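Local structure of muramoyltetrapeptide carboxypeptidase (Oxalobacter formigenes OXCC13, 6UUK) at residues 253-258 against 294-299; 261-266 against 302-307. The protein probably acts as a serine-type LD-carboxypeptidase of the peptidase S66 family, trimming the tetrapeptide stems of cell-wall muropeptides. All coordinates share one frame; numbering follows the deposited sequence.

Interaction 1. Residues 253-258 against 294-299; sequences YRVERM and NAMLSW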
# COMPACT_ATOMS: atom_id res chain seq x y z
N TYR B 253 8.76 9.35 -1.54
CA TYR B 253 9.23 7.97 -1.66
C TYR B 253 8.09 6.98 -1.49
O TYR B 253 8.11 5.90 -2.08
CB TYR B 253 10.36 7.69 -0.66
CG TYR B 253 9.92 7.34 0.75
CD1 TYR B 253 9.68 6.02 1.12
CD2 TYR B 253 9.77 8.33 1.71
CE1 TYR B 253 9.29 5.70 2.41
CE2 TYR B 253 9.38 8.02 3.00
CZ TYR B 253 9.14 6.70 3.34
OH TYR B 253 8.75 6.39 4.62
N ARG B 254 7.08 7.33 -0.68
CA ARG B 254 5.88 6.50 -0.61
C ARG B 254 5.07 6.59 -1.90
O ARG B 254 4.37 5.64 -2.26
CB ARG B 254 5.02 6.92 0.58
CG ARG B 254 5.76 6.98 1.90
CD ARG B 254 4.85 7.45 3.02
NE ARG B 254 5.57 7.66 4.27
CZ ARG B 254 5.73 6.74 5.21
NH1 ARG B 254 5.21 5.53 5.04
NH2 ARG B 254 6.40 7.02 6.31
N VAL B 255 5.16 7.73 -2.60
CA VAL B 255 4.48 7.87 -3.89
C VAL B 255 5.19 7.03 -4.95
O VAL B 255 4.55 6.31 -5.72
CB VAL B 255 4.41 9.35 -4.30
CG1 VAL B 255 3.70 9.50 -5.64
CG2 VAL B 255 3.72 10.16 -3.22
N GLU B 256 6.52 7.10 -4.99
CA GLU B 256 7.28 6.30 -5.94
C GLU B 256 7.13 4.81 -5.66
O GLU B 256 7.14 4.00 -6.60
CB GLU B 256 8.76 6.69 -5.89
CG GLU B 256 9.58 6.19 -7.07
CD GLU B 256 11.06 6.44 -6.89
OE1 GLU B 256 11.71 5.67 -6.17
OE2 GLU B 256 11.57 7.43 -7.47
N ARG B 257 6.98 4.44 -4.39
CA ARG B 257 6.84 3.03 -4.04
C ARG B 257 5.55 2.45 -4.61
O ARG B 257 5.57 1.40 -5.28
CB ARG B 257 6.88 2.88 -2.52
CG ARG B 257 6.79 1.45 -2.02
CD ARG B 257 6.89 1.42 -0.50
NE ARG B 257 5.90 2.31 0.11
CZ ARG B 257 5.92 2.68 1.39
NH1 ARG B 257 6.88 2.24 2.19
NH2 ARG B 257 4.98 3.49 1.86
N MSE B 258 4.43 3.11 -4.37
CA MSE B 258 3.14 2.63 -4.86
C MSE B 258 3.05 2.72 -6.38
O MSE B 258 2.35 1.93 -7.01
CB MSE B 258 2.00 3.43 -4.22
CG MSE B 258 1.87 3.18 -2.72
SE MSE B 258 0.49 4.26 -1.88
CE MSE B 258 0.54 3.47 -0.10
N ASN B 294 10.42 16.53 -7.42
CA ASN B 294 11.08 16.68 -8.71
C ASN B 294 12.08 15.55 -8.95
O ASN B 294 12.16 15.02 -10.06
CB ASN B 294 11.78 18.04 -8.78
CG ASN B 294 10.80 19.19 -8.80
OD1 ASN B 294 9.70 19.08 -9.34
ND2 ASN B 294 11.21 20.32 -8.22
N ALA B 295 12.85 15.18 -7.93
CA ALA B 295 13.80 14.09 -8.08
C ALA B 295 13.10 12.76 -8.27
O ALA B 295 13.64 11.86 -8.92
CB ALA B 295 14.74 14.03 -6.87
N MSE B 296 11.90 12.61 -7.71
CA MSE B 296 11.11 11.39 -7.88
C MSE B 296 10.48 11.37 -9.27
O MSE B 296 10.43 10.32 -9.92
CB MSE B 296 10.04 11.29 -6.80
CG MSE B 296 9.21 10.02 -6.85
SE MSE B 296 7.63 10.15 -8.00
CE MSE B 296 6.62 11.46 -6.98
N LEU B 297 9.99 12.53 -9.71
CA LEU B 297 9.36 12.62 -11.02
C LEU B 297 10.38 12.37 -12.13
O LEU B 297 10.06 11.74 -13.14
CB LEU B 297 8.70 13.99 -11.19
CG LEU B 297 7.91 14.23 -12.47
CD1 LEU B 297 6.70 13.32 -12.54
CD2 LEU B 297 7.49 15.69 -12.56
N SER B 298 11.61 12.87 -11.96
CA SER B 298 12.64 12.63 -12.97
C SER B 298 13.04 11.16 -13.01
O SER B 298 13.28 10.61 -14.09
CB SER B 298 13.85 13.52 -12.68
OG SER B 298 14.86 13.32 -13.66
N TRP B 299 13.13 10.52 -11.84
CA TRP B 299 13.42 9.09 -11.82
C TRP B 299 12.25 8.27 -12.34
O TRP B 299 12.45 7.21 -12.94
CB TRP B 299 13.78 8.65 -10.39
CG TRP B 299 14.28 7.24 -10.31
CD1 TRP B 299 15.59 6.84 -10.35
CD2 TRP B 299 13.50 6.05 -10.17
NE1 TRP B 299 15.66 5.47 -10.24
CE2 TRP B 299 14.39 4.96 -10.14
CE3 TRP B 299 12.13 5.80 -10.08
CZ2 TRP B 299 13.96 3.65 -10.01
CZ3 TRP B 299 11.70 4.49 -9.96
CH2 TRP B 299 12.61 3.43 -9.92
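Val255 and Glu256 meet Met296 and Trp299 in a parallel helix-helix packing on one flank of the C-terminal domain. Helices 252-264 and 293-303 each follow one parallel strand of the seven-stranded sheet and lead into the next (242-248, then 273-280, then 308-310), so they are the connecting helices of two successive beta-alpha-beta units. The short segments agree with this: their axes approach to 10.0 Å with only 19° between their N-to-C directions.

On the side nearer the sheet the contact is apolar. Val255 CG1 touches CE of Met296, a selenomethionine, at 3.8 Å. Met296 leaves its helix with CG anti to the backbone N, and bends at chi2 (-88°) and chi3 carry the methyl round to the valine. Val255 also packs on Phe279 of strand 273-280 and Leu223 of helix 223-228. The Glu256 and Met296 side chains run alongside one another with opposite headings, Glu256 CB lying 3.5 Å from Met296 CG.

Beyond that point the extended Glu256 chain lies roughly perpendicular to the Trp299 side chain. Its carboxylate, 34° from the indole plane, lies against the six-membered ring: OE2 is 3.1 Å from CE3, a tight approach, while OE1 stands above one face, displaced toward the rim.

The polar ends bond mainly to the second subunit: its Tyr127 OH bonds Glu256 OE1, its Asp101 OD2 accepts Trp299 NE1, and its Arg131 both salt-bridges Glu256 OE2 and makes a cation-pi contact with Trp299. Tyr291 OH of the same chain bonds OE2 weakly. With these partners on a buried carboxylate, Glu256 is probably ionised, and bonds to both oxygens would limit its rotation.

Interaction 2. Residues 261-266 against 302-307; sequences QLDESG and SRLSIP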
# COMPACT_ATOMS: atom_id res chain seq x y z
N GLN B 261 4.71 -0.41 -7.64
CA GLN B 261 3.83 -1.58 -7.59
C GLN B 261 2.91 -1.62 -8.81
O GLN B 261 2.70 -2.69 -9.40
CB GLN B 261 3.00 -1.56 -6.30
CG GLN B 261 2.07 -2.76 -6.16
CD GLN B 261 1.35 -2.78 -4.83
OE1 GLN B 261 1.27 -1.77 -4.14
NE2 GLN B 261 0.81 -3.94 -4.47
N LEU B 262 2.37 -0.47 -9.21
CA LEU B 262 1.59 -0.40 -10.43
C LEU B 262 2.43 -0.62 -11.68
O LEU B 262 1.89 -1.01 -12.72
CB LEU B 262 0.87 0.95 -10.53
CG LEU B 262 -0.02 1.31 -9.34
CD1 LEU B 262 -0.69 2.66 -9.55
CD2 LEU B 262 -1.06 0.23 -9.08
N ASP B 263 3.74 -0.38 -11.60
CA ASP B 263 4.61 -0.63 -12.74
C ASP B 263 5.07 -2.09 -12.79
O ASP B 263 5.07 -2.71 -13.86
CB ASP B 263 5.80 0.32 -12.72
CG ASP B 263 6.77 0.07 -13.86
OD1 ASP B 263 6.39 0.31 -15.03
OD2 ASP B 263 7.91 -0.37 -13.59
N GLU B 264 5.45 -2.65 -11.64
CA GLU B 264 5.86 -4.05 -11.60
C GLU B 264 4.70 -4.99 -11.88
O GLU B 264 4.89 -6.04 -12.50
CB GLU B 264 6.50 -4.38 -10.25
CG GLU B 264 7.83 -3.68 -10.00
CD GLU B 264 8.92 -4.17 -10.93
OE1 GLU B 264 8.83 -5.33 -11.40
OE2 GLU B 264 9.87 -3.40 -11.20
N SER B 265 3.49 -4.63 -11.45
CA SER B 265 2.31 -5.44 -11.75
C SER B 265 1.92 -5.37 -13.22
O SER B 265 1.05 -6.14 -13.65
CB SER B 265 1.13 -5.01 -10.88
OG SER B 265 1.43 -5.16 -9.51
N GLY B 266 2.52 -4.46 -13.99
CA GLY B 266 2.24 -4.35 -15.41
C GLY B 266 1.11 -3.41 -15.78
O GLY B 266 0.67 -3.43 -16.93
N SER B 302 12.26 8.50 -16.18
CA SER B 302 13.34 7.69 -16.73
C SER B 302 13.02 6.21 -16.66
O SER B 302 13.42 5.44 -17.55
CB SER B 302 14.64 7.99 -16.00
OG SER B 302 15.03 9.34 -16.16
N ARG B 303 12.29 5.78 -15.63
CA ARG B 303 11.92 4.37 -15.50
C ARG B 303 10.73 4.03 -16.39
O ARG B 303 10.76 3.03 -17.12
CB ARG B 303 11.61 4.05 -14.04
CG ARG B 303 10.76 2.79 -13.84
CD ARG B 303 11.51 1.53 -14.25
NE ARG B 303 12.49 1.12 -13.25
CZ ARG B 303 12.24 0.23 -12.29
NH1 ARG B 303 11.04 -0.33 -12.19
NH2 ARG B 303 13.19 -0.09 -11.42
N LEU B 304 9.67 4.83 -16.33
CA LEU B 304 8.46 4.51 -17.07
C LEU B 304 8.66 4.68 -18.57
O LEU B 304 9.48 5.48 -19.03
CB LEU B 304 7.30 5.40 -16.61
CG LEU B 304 6.84 5.24 -15.16
CD1 LEU B 304 5.51 5.95 -14.95
CD2 LEU B 304 6.74 3.77 -14.78
N SER B 305 7.90 3.90 -19.34
CA SER B 305 7.91 3.99 -20.79
C SER B 305 6.79 4.86 -21.34
O SER B 305 6.79 5.16 -22.54
CB SER B 305 7.81 2.59 -21.41
OG SER B 305 6.63 1.93 -20.98
N ILE B 306 5.85 5.28 -20.50
CA ILE B 306 4.74 6.13 -20.92
C ILE B 306 5.01 7.55 -20.46
O ILE B 306 5.74 7.76 -19.48
CB ILE B 306 3.40 5.61 -20.37
CG1 ILE B 306 3.36 5.73 -18.85
CG2 ILE B 306 3.18 4.16 -20.79
CD1 ILE B 306 2.02 5.38 -18.24
N PRO B 307 4.46 8.57 -21.14
CA PRO B 307 4.68 9.94 -20.68
C PRO B 307 3.93 10.23 -19.39
O PRO B 307 2.80 9.77 -19.20
CB PRO B 307 4.15 10.79 -21.84
CG PRO B 307 3.15 9.91 -22.51
CD PRO B 307 3.69 8.51 -22.39
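Arg303 NH1 is shared by two carboxylates, Asp263 OD2 and Glu264 OE2, in a salt-bridge network at the C-terminal ends of helices 252-264 and 293-303, the helices of two successive beta-alpha-beta crossovers. Both bonds are weak: NH1 is 3.4 Å from Asp263 OD2 and 3.4 Å from Glu264 OE2, with N-H...O angles of 148° and 139°. Asp263 OD2 lies at the guanidinium edge, in its plane. The Glu264 carboxylate is turned almost perpendicular to the guanidinium, at 87°.

Bends at chi2 and chi3 of Arg303 present NH1 to both acids; Glu264 also bends, at chi2. Glu264 has its strongest polar partner in the second subunit, where Trp234 NE1 bonds OE1; Arg303 packs on Arg131 of that subunit. The positive charge of Arg303 would offset two acids at a helix C-terminus, an end expected to disfavour negative charge.

Leu304, the first residue to leave helix 293-303, packs beside Asp263 on the side nearer the sheet, against Leu268 and Leu274 of strand 273-280. Its CD2 lies 3.5 Å from Asp263 OD1, which also forms a long, weak ion pair with Lys269 NZ. Helix 252-264 closes in a Schellman motif with Gly266 at positive phi, and Gly266 N bonds Asp263 O at 3.1 Å. In that last turn Gln261 O accepts both Ser265 N and Ser265 OG, the latter at 2.8 Å, from opposite faces of its carbonyl plane.

Interactions 1 and 2 sample the same pair of helices, 252-264 and 293-303, in successive portions, and their centres lie about 12 Å apart. The two helices meet at both places: 253-258 with 294-299 through an apolar patch and a buried glutamate against an indole, and 261-266 with 302-307 through charged groups near the C-terminal ends of the helices. Both contacts face the second subunit, and its Arg131 reaches residues of each. They differ in relation to the predicted charge relay: in interaction 1 the side chain of Val255 is about 9 Å from that of Glu246 and about 11 Å from that of His316, whereas interaction 2 lies away from these residues.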